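Local coordinates for putative aldehyde dehydrogenase (Burkholderia cenocepacia, PDB 4YWE), which probably oxidises aldehydes with NAD or NADP as the electron acceptor, as other members of the aldehyde dehydrogenase family do, at residues Y139-V144 against T481-H486; E146-T151 against A174-V179; S261-F266 against P276-A281; L297-V302 against M398-E403. All blocks are in the same frame, centred on the assembly; numbering follows the deposited sequence.

Along the chain, interaction 1 spans the other three, its two segments standing 337 residues apart; interactions 2, 3 and 4 follow in series. Interactions 1 and 2 share the long strand 139-155 and one sheet, with centres about 24 Å apart: the strand starts in an arm whose partner strand 477-485 continues the sheet into another subunit. Interactions 3 and 4 belong to the other large sheet, where strands 261-265 and 293-299 are neighbours; their centres lie about 13 Å apart. Interactions 2 and 3, about 37 Å between centres, sit on opposite sides of the chain's centre. Interactions 1 and 2 thus tie the subunit-joining arm to one sheet, while 3 and 4 build the other.

Interaction 1: Y139-V144 against T481-H486; sequences YTVLTV and TIAIRH
Thr140 and Ile484 exchange two backbone hydrogen bonds, and Leu142 and Ile482 exchange two more, the shortest being Ile482 N to Leu142 O at 2.7 Å. They alternate with non-hydrogen-bonded pairs: Val141-Ala483 lies between them, Tyr139-Arg485 and Thr143-Thr481 flank them, and the strands run antiparallel at 166°. A side-chain hydrogen bond closes the end: Thr140 OG1 meets His486 NE2 at 2.6 Å, at the edge of the imidazole, and either could supply the proton. Threonine suits the place because its branched CB fits a strand while OG1, beside the backbone N, reaches the ring. This antiparallel two-strand arm corresponds to the oligomerisation arm known in aldehyde dehydrogenases: strand 477-485 also pairs in parallel with a strand of the second subunit, and Thr140 and His486 pack on Met430 of the third subunit. Among apolar contacts, Leu142 CD2 lies 3.9 Å from Ile482 CB and 3.7 Å from Ile484 CD1, all on the Thr140 face. On the other face, Arg485 CB sits over the Tyr139 ring in a CH-pi contact, 3.9 Å from its centroid. The extended arginine brings Arg485 CD to 3.3 Å from Tyr139 OH, a buried oxygen with no polar partner in the model.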
loop_
_atom_site.group_PDB
_atom_site.type_symbol
_atom_site.label_atom_id
_atom_site.label_comp_id
_atom_site.label_asym_id
_atom_site.label_seq_id
_atom_site.Cartn_x
_atom_site.Cartn_y
_atom_site.Cartn_z
ATOM N N TYR A 139 0.839 9.736 20.690
ATOM C CA TYR A 139 1.766 8.767 20.118
ATOM C C TYR A 139 1.924 8.944 18.614
ATOM O O TYR A 139 0.985 9.326 17.920
ATOM C CB TYR A 139 1.300 7.338 20.408
ATOM C CG TYR A 139 1.809 6.761 21.706
ATOM C CD1 TYR A 139 1.137 6.985 22.900
ATOM C CD2 TYR A 139 2.955 5.978 21.735
ATOM C CE1 TYR A 139 1.598 6.452 24.089
ATOM C CE2 TYR A 139 3.423 5.441 22.917
ATOM C CZ TYR A 139 2.741 5.681 24.090
ATOM O OH TYR A 139 3.206 5.148 25.269
ATOM N N THR A 140 3.124 8.660 18.122
ATOM C CA THR A 140 3.365 8.567 16.688
ATOM C C THR A 140 4.092 7.261 16.390
ATOM O O THR A 140 5.188 7.016 16.895
ATOM C CB THR A 140 4.187 9.754 16.156
ATOM O OG1 THR A 140 3.407 10.954 16.237
ATOM C CG2 THR A 140 4.576 9.515 14.704
ATOM N N VAL A 141 3.470 6.421 15.573
ATOM C CA VAL A 141 4.030 5.116 15.255
ATOM C C VAL A 141 4.433 5.062 13.788
ATOM O O VAL A 141 3.620 5.323 12.904
ATOM C CB VAL A 141 3.038 3.992 15.593
ATOM C CG1 VAL A 141 3.578 2.646 15.132
ATOM C CG2 VAL A 141 2.745 3.977 17.088
ATOM N N LEU A 142 5.694 4.737 13.536
ATOM C CA LEU A 142 6.174 4.567 12.171
ATOM C C LEU A 142 6.879 3.224 12.018
ATOM O O LEU A 142 7.402 2.670 12.986
ATOM C CB LEU A 142 7.115 5.708 11.766
ATOM C CG LEU A 142 8.449 5.880 12.496
ATOM C CD1 LEU A 142 9.446 6.596 11.600
ATOM C CD2 LEU A 142 8.269 6.649 13.795
ATOM N N THR A 143 6.876 2.701 10.799
ATOM C CA THR A 143 7.565 1.453 10.503
ATOM C C THR A 143 8.580 1.668 9.391
ATOM O O THR A 143 8.339 2.433 8.457
ATOM C CB THR A 143 6.587 0.338 10.090
ATOM O OG1 THR A 143 6.023 0.643 8.809
ATOM C CG2 THR A 143 5.469 0.190 11.117
ATOM N N VAL A 144 9.719 0.994 9.500
ATOM C CA VAL A 144 10.765 1.095 8.496
ATOM C C VAL A 144 11.170 -0.301 8.044
ATOM O O VAL A 144 11.306 -1.212 8.861
ATOM C CB VAL A 144 11.980 1.879 9.027
ATOM C CG1 VAL A 144 11.657 3.364 9.109
ATOM C CG2 VAL A 144 12.406 1.344 10.385
ATOM N N THR A 481 9.316 -1.530 13.969
ATOM C CA THR A 481 8.282 -0.591 14.392
ATOM C C THR A 481 8.816 0.365 15.458
ATOM O O THR A 481 9.415 -0.059 16.447
ATOM C CB THR A 481 7.042 -1.326 14.931
ATOM O OG1 THR A 481 6.561 -2.238 13.936
ATOM C CG2 THR A 481 5.938 -0.338 15.278
ATOM N N ILE A 482 8.599 1.657 15.245
ATOM C CA ILE A 482 9.074 2.677 16.173
ATOM C C ILE A 482 7.895 3.432 16.774
ATOM O O ILE A 482 7.174 4.138 16.068
ATOM C CB ILE A 482 10.048 3.643 15.478
ATOM C CG1 ILE A 482 11.222 2.866 14.875
ATOM C CG2 ILE A 482 10.535 4.703 16.458
ATOM C CD1 ILE A 482 12.150 3.713 14.027
ATOM N N ALA A 483 7.703 3.281 18.080
ATOM C CA ALA A 483 6.595 3.930 18.773
ATOM C C ALA A 483 7.082 5.102 19.617
ATOM O O ALA A 483 7.765 4.915 20.624
ATOM C CB ALA A 483 5.852 2.925 19.639
ATOM N N ILE A 484 6.722 6.312 19.203
ATOM C CA ILE A 484 7.160 7.520 19.890
ATOM C C ILE A 484 6.062 8.080 20.788
ATOM O O ILE A 484 5.007 8.489 20.306
ATOM C CB ILE A 484 7.615 8.594 18.886
ATOM C CG1 ILE A 484 8.539 7.986 17.831
ATOM C CG2 ILE A 484 8.290 9.747 19.614
ATOM C CD1 ILE A 484 8.817 8.912 16.666
ATOM N N ARG A 485 6.318 8.100 22.093
ATOM C CA ARG A 485 5.419 8.755 23.035
ATOM C C ARG A 485 5.863 10.199 23.233
ATOM O O ARG A 485 6.906 10.457 23.834
ATOM C CB ARG A 485 5.392 8.015 24.373
ATOM C CG ARG A 485 4.419 8.598 25.383
ATOM C CD ARG A 485 4.447 7.819 26.688
ATOM N NE ARG A 485 3.523 8.371 27.674
ATOM C CZ ARG A 485 3.828 9.354 28.513
ATOM N NH1 ARG A 485 5.039 9.899 28.489
ATOM N NH2 ARG A 485 2.925 9.797 29.377
ATOM N N HIS A 486 5.074 11.140 22.725
ATOM C CA HIS A 486 5.465 12.545 22.737
ATOM C C HIS A 486 4.418 13.447 23.383
ATOM O O HIS A 486 4.696 14.601 23.701
ATOM C CB HIS A 486 5.752 13.022 21.310
ATOM C CG HIS A 486 4.681 12.666 20.324
ATOM N ND1 HIS A 486 3.417 13.213 20.367
ATOM C CD2 HIS A 486 4.688 11.818 19.269
ATOM C CE1 HIS A 486 2.692 12.720 19.380
ATOM N NE2 HIS A 486 3.440 11.872 18.697
#

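Interaction 2: E146-T151 against A174-V179; sequences EPHGVT and AGNACV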
loop_
_atom_site.group_PDB
_atom_site.type_symbol
_atom_site.label_atom_id
_atom_site.label_comp_id
_atom_site.label_asym_id
_atom_site.label_seq_id
_atom_site.Cartn_x
_atom_site.Cartn_y
_atom_site.Cartn_z
ATOM N N GLU A 146 13.968 -2.394 6.869
ATOM C CA GLU A 146 15.424 -2.401 6.837
ATOM C C GLU A 146 15.954 -3.696 6.249
ATOM O O GLU A 146 15.341 -4.750 6.415
ATOM C CB GLU A 146 15.982 -2.209 8.246
ATOM C CG GLU A 146 15.518 -0.941 8.931
ATOM C CD GLU A 146 15.845 -0.947 10.404
ATOM O OE1 GLU A 146 15.883 -2.049 10.990
ATOM O OE2 GLU A 146 16.069 0.141 10.973
ATOM N N PRO A 147 17.110 -3.626 5.571
ATOM C CA PRO A 147 17.740 -4.839 5.043
ATOM C C PRO A 147 18.077 -5.822 6.158
ATOM O O PRO A 147 18.263 -5.401 7.300
ATOM C CB PRO A 147 19.012 -4.312 4.372
ATOM C CG PRO A 147 19.283 -3.005 5.044
ATOM C CD PRO A 147 17.932 -2.428 5.326
ATOM N N HIS A 148 18.137 -7.109 5.833
ATOM C CA HIS A 148 18.535 -8.118 6.807
ATOM C C HIS A 148 19.971 -7.874 7.252
ATOM O O HIS A 148 20.316 -8.063 8.418
ATOM C CB HIS A 148 18.399 -9.524 6.221
ATOM C CG HIS A 148 16.995 -9.908 5.877
ATOM N ND1 HIS A 148 16.021 -10.110 6.834
ATOM C CD2 HIS A 148 16.400 -10.139 4.683
ATOM C CE1 HIS A 148 14.890 -10.442 6.243
ATOM N NE2 HIS A 148 15.091 -10.468 4.937
ATOM N N GLY A 149 20.800 -7.445 6.307
ATOM C CA GLY A 149 22.218 -7.251 6.551
ATOM C C GLY A 149 23.037 -7.962 5.495
ATOM O O GLY A 149 23.265 -7.431 4.408
ATOM N N VAL A 150 23.474 -9.175 5.814
ATOM C CA VAL A 150 24.171 -10.008 4.847
ATOM C C VAL A 150 23.239 -11.116 4.373
ATOM O O VAL A 150 22.719 -11.888 5.179
ATOM C CB VAL A 150 25.465 -10.592 5.434
ATOM C CG1 VAL A 150 26.103 -11.555 4.447
ATOM C CG2 VAL A 150 26.429 -9.475 5.803
ATOM N N THR A 151 23.022 -11.185 3.063
ATOM C CA THR A 151 22.151 -12.203 2.490
ATOM C C THR A 151 22.955 -13.263 1.748
ATOM O O THR A 151 23.867 -12.943 0.988
ATOM C CB THR A 151 21.117 -11.593 1.524
ATOM O OG1 THR A 151 21.793 -10.820 0.525
ATOM C CG2 THR A 151 20.144 -10.702 2.279
ATOM N N ALA A 174 17.365 -3.736 -1.787
ATOM C CA ALA A 174 16.859 -3.649 -0.421
ATOM C C ALA A 174 17.917 -3.106 0.539
ATOM O O ALA A 174 17.601 -2.701 1.658
ATOM C CB ALA A 174 16.371 -5.012 0.046
ATOM N N GLY A 175 19.173 -3.106 0.100
ATOM C CA GLY A 175 20.255 -2.553 0.894
ATOM C C GLY A 175 21.134 -3.582 1.580
ATOM O O GLY A 175 21.933 -3.243 2.455
ATOM N N ASN A 176 20.992 -4.841 1.181
ATOM C CA ASN A 176 21.785 -5.920 1.757
ATOM C C ASN A 176 23.130 -6.069 1.052
ATOM O O ASN A 176 23.293 -5.650 -0.095
ATOM C CB ASN A 176 21.022 -7.246 1.684
ATOM C CG ASN A 176 19.682 -7.191 2.391
ATOM O OD1 ASN A 176 19.599 -7.383 3.604
ATOM N ND2 ASN A 176 18.622 -6.938 1.633
ATOM N N ALA A 177 24.092 -6.664 1.751
ATOM C CA ALA A 177 25.345 -7.089 1.136
ATOM C C ALA A 177 25.243 -8.583 0.855
ATOM O O ALA A 177 24.682 -9.328 1.656
ATOM C CB ALA A 177 26.527 -6.778 2.036
ATOM N N CYS A 178 25.780 -9.024 -0.278
ATOM C CA CYS A 178 25.472 -10.362 -0.776
ATOM C C CYS A 178 26.653 -11.328 -0.784
ATOM O O CYS A 178 27.775 -10.962 -1.133
ATOM C CB CYS A 178 24.896 -10.263 -2.190
ATOM S SG CYS A 178 23.447 -9.194 -2.311
ATOM N N VAL A 179 26.377 -12.568 -0.393
ATOM C CA VAL A 179 27.329 -13.664 -0.518
ATOM C C VAL A 179 26.692 -14.732 -1.394
ATOM O O VAL A 179 25.637 -15.269 -1.057
ATOM C CB VAL A 179 27.728 -14.235 0.851
ATOM C CG1 VAL A 179 28.698 -15.397 0.675
ATOM C CG2 VAL A 179 28.340 -13.149 1.720
#
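Segments 146-151 and 174-179 pair in parallel where strand residues Val150-Thr151 meet Ala177-Cys178, stitched by Ala177 N to Gly149 O, Thr151 N to Ala177 O and Val179 N to Thr151 O, each 2.9 Å. Ahead of this pairing, the Asn176 amide takes over from the backbone: OD1 accepts from Gly149 N at 3.0 Å, with the donor in the carbonyl plane. Its CG lies anti to the carbonyl carbon (chi1 -58°), and ND2 gives hydrogen bonds to Phe476 O and Ala171 O, so both ends of the buried amide are used. Pro147 CB packs 3.2 Å from Asn176 OD1, while Thr151 CG2 meets Asn176 CG at 3.5 Å, the two side chains crossing at about a right angle. Thr151 OG1 has His153 NE2 as its main partner. On the other face Val150 CG1 touches Val179 CG2 at 3.9 Å, and both valines pack on Ala58 of helix 48-63. Gly149 and Gly175 both have positive phi, a conformation easiest for a residue without CB; Gly175 ends helix 160-174 in a Schellman motif. The contact closes a beta-alpha-beta unit, strand 139-155, helix 160-174, strand 177-182, consistent with the Rossmann-like coenzyme-binding domain of this family.

Interaction 3: S261-F266 against P276-A281; sequences SPQIVF and PVLVSA
Gln263 and Leu278 carry this contact, with one methyl doing most of the touching: Leu278 CD2 lies 3.6 Å from Gln263 CB and equally close to Gln263 CD, so the methyl sits against the flank of the glutamine, the two side chains crossing obliquely. The chain is bent at chi2 (-96°), which turns CD aside from an extended course and leaves CB and CD both against the methyl. Farther out, Gln263 NE2 comes 3.5 Å from Ala281 CB, where a small residue leaves room for the amide beside the helix. Val265, two residues on and on the same face of the strand, adds a looser contact from CG2 to Leu278 CD1 at 4.3 Å. No direct hydrogen bond joins the segments; a water bridges them instead, accepting from Gln263 NE2 at 3.2 Å and donating to Leu278 O at 2.7 Å. The amide is fixed from its other end too, since Gln263 OE1 accepts a hydrogen bond from Trp422 NE1. A glutamine thus fits this buried place: its aliphatic part packs against leucine, while its donor and acceptor serve different partners. Tyr446 adds packing against Gln263, Val277 and Ala281. Strand and helix run nearly antiparallel, at 170° with axes 10.5 Å apart, as expected for the first half of a beta-alpha-beta unit formed by strand 261-265, helix 271-283 and strand 293-299. Helix 303-315 contributes Leu306, which touches both Val265 and Leu278, and strand 418-422 brings Trp422 against the same two residues.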
loop_
_atom_site.group_PDB
_atom_site.type_symbol
_atom_site.label_atom_id
_atom_site.label_comp_id
_atom_site.label_asym_id
_atom_site.label_seq_id
_atom_site.Cartn_x
_atom_site.Cartn_y
_atom_site.Cartn_z
ATOM N N SER A 261 4.229 -28.322 -12.979
ATOM C CA SER A 261 3.246 -27.345 -13.435
ATOM C C SER A 261 2.405 -27.842 -14.608
ATOM O O SER A 261 2.944 -28.286 -15.620
ATOM C CB SER A 261 3.953 -26.045 -13.817
ATOM O OG SER A 261 4.670 -25.521 -12.711
ATOM N N PRO A 262 1.074 -27.761 -14.465
ATOM C CA PRO A 262 0.120 -28.239 -15.468
ATOM C C PRO A 262 -0.370 -27.171 -16.444
ATOM O O PRO A 262 -0.546 -26.006 -16.077
ATOM C CB PRO A 262 -1.040 -28.737 -14.609
ATOM C CG PRO A 262 -1.049 -27.784 -13.453
ATOM C CD PRO A 262 0.396 -27.379 -13.213
ATOM N N GLN A 263 -0.582 -27.585 -17.689
ATOM C CA GLN A 263 -1.282 -26.775 -18.677
ATOM C C GLN A 263 -2.698 -27.321 -18.827
ATOM O O GLN A 263 -2.880 -28.483 -19.189
ATOM C CB GLN A 263 -0.555 -26.800 -20.022
ATOM C CG GLN A 263 0.867 -26.267 -19.987
ATOM C CD GLN A 263 0.955 -24.808 -20.384
ATOM O OE1 GLN A 263 0.006 -24.045 -20.206
ATOM N NE2 GLN A 263 2.097 -24.414 -20.938
ATOM N N ILE A 264 -3.697 -26.491 -18.543
ATOM C CA ILE A 264 -5.088 -26.933 -18.588
ATOM C C ILE A 264 -5.782 -26.403 -19.839
ATOM O O ILE A 264 -5.973 -25.196 -19.988
ATOM C CB ILE A 264 -5.844 -26.502 -17.319
ATOM C CG1 ILE A 264 -5.062 -26.906 -16.069
ATOM C CG2 ILE A 264 -7.238 -27.112 -17.296
ATOM C CD1 ILE A 264 -5.619 -26.329 -14.785
ATOM N N VAL A 265 -6.164 -27.313 -20.733
ATOM C CA VAL A 265 -6.776 -26.928 -22.001
ATOM C C VAL A 265 -8.220 -27.416 -22.101
ATOM O O VAL A 265 -8.496 -28.606 -21.938
ATOM C CB VAL A 265 -5.956 -27.459 -23.192
ATOM C CG1 VAL A 265 -6.531 -26.936 -24.500
ATOM C CG2 VAL A 265 -4.495 -27.064 -23.052
ATOM N N PHE A 266 -9.135 -26.491 -22.380
ATOM C CA PHE A 266 -10.546 -26.829 -22.556
ATOM C C PHE A 266 -10.920 -26.880 -24.033
ATOM O O PHE A 266 -10.169 -26.415 -24.889
ATOM C CB PHE A 266 -11.435 -25.823 -21.825
ATOM C CG PHE A 266 -11.392 -25.956 -20.333
ATOM C CD1 PHE A 266 -10.361 -25.389 -19.604
ATOM C CD2 PHE A 266 -12.381 -26.652 -19.658
ATOM C CE1 PHE A 266 -10.317 -25.514 -18.233
ATOM C CE2 PHE A 266 -12.343 -26.779 -18.284
ATOM C CZ PHE A 266 -11.310 -26.211 -17.570
ATOM N N PRO A 276 1.868 -23.572 -29.783
ATOM C CA PRO A 276 3.298 -23.260 -29.669
ATOM C C PRO A 276 3.731 -22.980 -28.234
ATOM O O PRO A 276 4.867 -23.284 -27.872
ATOM C CB PRO A 276 3.455 -22.009 -30.538
ATOM C CG PRO A 276 2.122 -21.368 -30.509
ATOM C CD PRO A 276 1.134 -22.497 -30.478
ATOM N N VAL A 277 2.836 -22.416 -27.430
ATOM C CA VAL A 277 3.148 -22.102 -26.043
ATOM C C VAL A 277 3.255 -23.386 -25.226
ATOM O O VAL A 277 4.098 -23.495 -24.337
ATOM C CB VAL A 277 2.104 -21.150 -25.435
ATOM C CG1 VAL A 277 2.501 -20.763 -24.019
ATOM C CG2 VAL A 277 1.955 -19.908 -26.303
ATOM N N LEU A 278 2.401 -24.360 -25.535
ATOM C CA LEU A 278 2.448 -25.659 -24.869
ATOM C C LEU A 278 3.794 -26.341 -25.092
ATOM O O LEU A 278 4.300 -27.042 -24.217
ATOM C CB LEU A 278 1.321 -26.569 -25.368
ATOM C CG LEU A 278 -0.120 -26.179 -25.033
ATOM C CD1 LEU A 278 -1.099 -27.172 -25.645
ATOM C CD2 LEU A 278 -0.316 -26.081 -23.531
ATOM N N VAL A 279 4.367 -26.126 -26.272
ATOM C CA VAL A 279 5.616 -26.771 -26.651
ATOM C C VAL A 279 6.808 -26.090 -25.989
ATOM O O VAL A 279 7.597 -26.736 -25.302
ATOM C CB VAL A 279 5.782 -26.793 -28.183
ATOM C CG1 VAL A 279 7.159 -27.312 -28.563
ATOM C CG2 VAL A 279 4.692 -27.643 -28.825
ATOM N N SER A 280 6.930 -24.781 -26.190
ATOM C CA SER A 280 8.075 -24.035 -25.676
ATOM C C SER A 280 8.138 -24.052 -24.150
ATOM O O SER A 280 9.211 -23.914 -23.572
ATOM C CB SER A 280 8.044 -22.589 -26.180
ATOM O OG SER A 280 6.851 -21.933 -25.790
ATOM N N ALA A 281 6.993 -24.234 -23.502
ATOM C CA ALA A 281 6.940 -24.251 -22.044
ATOM C C ALA A 281 7.664 -25.463 -21.454
ATOM O O ALA A 281 8.020 -25.465 -20.276
ATOM C CB ALA A 281 5.497 -24.222 -21.567
HETATM O O HOH W 1 3.739 -27.120 -21.575
#

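Interaction 4: L297-V302 against M398-E403; sequences LIERAV and MRFVDE
Ile298 O accepts the backbone N-H of Phe400 at 3.0 Å, the shortest hydrogen bond here, with the donor 39° above the carbonyl plane; Arg399 CA also approaches Ile298 O, at 3.1 Å. The bond belongs to a pairing of strands 293-299 and 394-400, parallel but strongly twisted, the short segments at 48°, inside the large mixed sheet of the aldehyde dehydrogenase fold; Ile298 N to Met398 O and Arg300 N to Phe400 O complete it. On one face of the sheet Leu297 and Met398 lie side by side, pointing the same way, Leu297 CD2 3.6 Å from Met398 CG. The Phe400 ring belongs to that face too. Its CG stands between the backbone N and the carbonyl carbon, and the ring meets the neighbouring strand, with Glu299 CA over its centre and Leu297 O at its edge, 3.2 Å from Phe400 CE2. A flat aromatic suits this place, since it can cover a strand backbone while Phe266 meets it edge-to-face and Ala406 and Leu409 of helix 403-410 pack against it. Glu299 turns its OE1 to Ala267 N. At the exposed side Arg300 and Arg399, both extended from CG to NE, stack their guanidinium groups, centres 3.7 Å and planes 12° apart; such like charges would be expected to repel, a cost that solvent may lessen. On the face of the Arg300 guanidinium opposite Arg399, Val401 CB sits offset toward the rim, 3.9 Å from Arg300 NE.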
loop_
_atom_site.group_PDB
_atom_site.type_symbol
_atom_site.label_atom_id
_atom_site.label_comp_id
_atom_site.label_asym_id
_atom_site.label_seq_id
_atom_site.Cartn_x
_atom_site.Cartn_y
_atom_site.Cartn_z
ATOM N N LEU A 297 -3.164 -30.983 -19.347
ATOM C CA LEU A 297 -4.463 -31.569 -19.047
ATOM C C LEU A 297 -5.481 -31.079 -20.067
ATOM O O LEU A 297 -5.787 -29.889 -20.123
ATOM C CB LEU A 297 -4.903 -31.211 -17.627
ATOM C CG LEU A 297 -3.828 -31.345 -16.544
ATOM C CD1 LEU A 297 -4.353 -30.876 -15.195
ATOM C CD2 LEU A 297 -3.318 -32.776 -16.456
ATOM N N ILE A 298 -5.997 -32.000 -20.873
ATOM C CA ILE A 298 -6.870 -31.640 -21.983
ATOM C C ILE A 298 -8.275 -32.186 -21.775
ATOM O O ILE A 298 -8.446 -33.353 -21.427
ATOM C CB ILE A 298 -6.296 -32.148 -23.317
ATOM C CG1 ILE A 298 -4.790 -31.898 -23.386
ATOM C CG2 ILE A 298 -7.015 -31.493 -24.486
ATOM C CD1 ILE A 298 -4.096 -32.660 -24.497
ATOM N N GLU A 299 -9.280 -31.345 -21.995
ATOM C CA GLU A 299 -10.666 -31.791 -21.936
ATOM C C GLU A 299 -10.876 -32.899 -22.964
ATOM O O GLU A 299 -10.282 -32.870 -24.042
ATOM C CB GLU A 299 -11.627 -30.627 -22.185
ATOM C CG GLU A 299 -13.095 -30.990 -22.039
ATOM C CD GLU A 299 -14.010 -29.793 -22.199
ATOM O OE1 GLU A 299 -13.501 -28.652 -22.227
ATOM O OE2 GLU A 299 -15.239 -29.993 -22.300
ATOM N N ARG A 300 -11.712 -33.874 -22.618
ATOM C CA ARG A 300 -11.894 -35.077 -23.427
ATOM C C ARG A 300 -12.257 -34.787 -24.883
ATOM O O ARG A 300 -11.793 -35.477 -25.791
ATOM C CB ARG A 300 -12.970 -35.969 -22.804
ATOM C CG ARG A 300 -12.606 -36.520 -21.437
ATOM C CD ARG A 300 -13.568 -37.619 -21.011
ATOM N NE ARG A 300 -13.143 -38.274 -19.777
ATOM C CZ ARG A 300 -13.776 -39.299 -19.217
ATOM N NH1 ARG A 300 -14.869 -39.795 -19.781
ATOM N NH2 ARG A 300 -13.316 -39.831 -18.093
ATOM N N ALA A 301 -13.076 -33.762 -25.097
ATOM C CA ALA A 301 -13.570 -33.431 -26.431
ATOM C C ALA A 301 -12.444 -33.116 -27.415
ATOM O O ALA A 301 -12.556 -33.403 -28.605
ATOM C CB ALA A 301 -14.538 -32.259 -26.353
ATOM N N VAL A 302 -11.359 -32.529 -26.917
ATOM C CA VAL A 302 -10.252 -32.139 -27.783
ATOM C C VAL A 302 -8.951 -32.826 -27.379
ATOM O O VAL A 302 -7.870 -32.399 -27.785
ATOM C CB VAL A 302 -10.071 -30.609 -27.789
ATOM C CG1 VAL A 302 -11.290 -29.932 -28.397
ATOM C CG2 VAL A 302 -9.815 -30.096 -26.381
ATOM N N MET A 398 -2.727 -36.154 -20.486
ATOM C CA MET A 398 -3.854 -36.939 -19.994
ATOM C C MET A 398 -5.133 -36.115 -20.116
ATOM O O MET A 398 -5.075 -34.897 -20.281
ATOM C CB MET A 398 -3.629 -37.363 -18.543
ATOM C CG MET A 398 -3.599 -36.202 -17.566
ATOM S SD MET A 398 -3.020 -36.672 -15.926
ATOM C CE MET A 398 -1.274 -36.920 -16.239
ATOM N N ARG A 399 -6.282 -36.776 -20.029
ATOM C CA ARG A 399 -7.560 -36.093 -20.219
ATOM C C ARG A 399 -8.303 -35.838 -18.906
ATOM O O ARG A 399 -7.994 -36.440 -17.876
ATOM C CB ARG A 399 -8.454 -36.901 -21.164
ATOM C CG ARG A 399 -8.895 -38.245 -20.606
ATOM C CD ARG A 399 -9.792 -38.985 -21.588
ATOM N NE ARG A 399 -10.440 -40.140 -20.971
ATOM C CZ ARG A 399 -11.386 -40.868 -21.555
ATOM N NH1 ARG A 399 -11.803 -40.564 -22.777
ATOM N NH2 ARG A 399 -11.919 -41.901 -20.917
ATOM N N PHE A 400 -9.277 -34.932 -18.954
ATOM C CA PHE A 400 -10.192 -34.711 -17.836
ATOM C C PHE A 400 -11.605 -34.466 -18.363
ATOM O O PHE A 400 -11.783 -34.017 -19.495
ATOM C CB PHE A 400 -9.728 -33.543 -16.954
ATOM C CG PHE A 400 -9.757 -32.197 -17.637
ATOM C CD1 PHE A 400 -10.922 -31.444 -17.677
ATOM C CD2 PHE A 400 -8.610 -31.670 -18.208
ATOM C CE1 PHE A 400 -10.949 -30.208 -18.293
ATOM C CE2 PHE A 400 -8.630 -30.431 -18.824
ATOM C CZ PHE A 400 -9.800 -29.700 -18.866
ATOM N N VAL A 401 -12.606 -34.756 -17.537
ATOM C CA VAL A 401 -13.994 -34.670 -17.976
ATOM C C VAL A 401 -14.590 -33.285 -17.713
ATOM O O VAL A 401 -15.332 -32.760 -18.543
ATOM C CB VAL A 401 -14.852 -35.780 -17.314
ATOM C CG1 VAL A 401 -14.764 -35.714 -15.795
ATOM C CG2 VAL A 401 -16.300 -35.695 -17.781
ATOM N N ASP A 402 -14.256 -32.686 -16.573
ATOM C CA ASP A 402 -14.844 -31.404 -16.194
ATOM C C ASP A 402 -13.872 -30.526 -15.410
ATOM O O ASP A 402 -12.715 -30.893 -15.210
ATOM C CB ASP A 402 -16.123 -31.627 -15.378
ATOM C CG ASP A 402 -15.906 -32.531 -14.172
ATOM O OD1 ASP A 402 -14.757 -32.652 -13.697
ATOM O OD2 ASP A 402 -16.897 -33.122 -13.693
ATOM N N GLU A 403 -14.358 -29.371 -14.960
ATOM C CA GLU A 403 -13.543 -28.434 -14.193
ATOM C C GLU A 403 -13.059 -29.052 -12.885
ATOM O O GLU A 403 -11.913 -28.854 -12.485
ATOM C CB GLU A 403 -14.324 -27.149 -13.899
ATOM C CG GLU A 403 -14.660 -26.320 -15.127
ATOM C CD GLU A 403 -15.278 -24.980 -14.772
ATOM O OE1 GLU A 403 -15.150 -24.554 -13.604
ATOM O OE2 GLU A 403 -15.893 -24.351 -15.659
#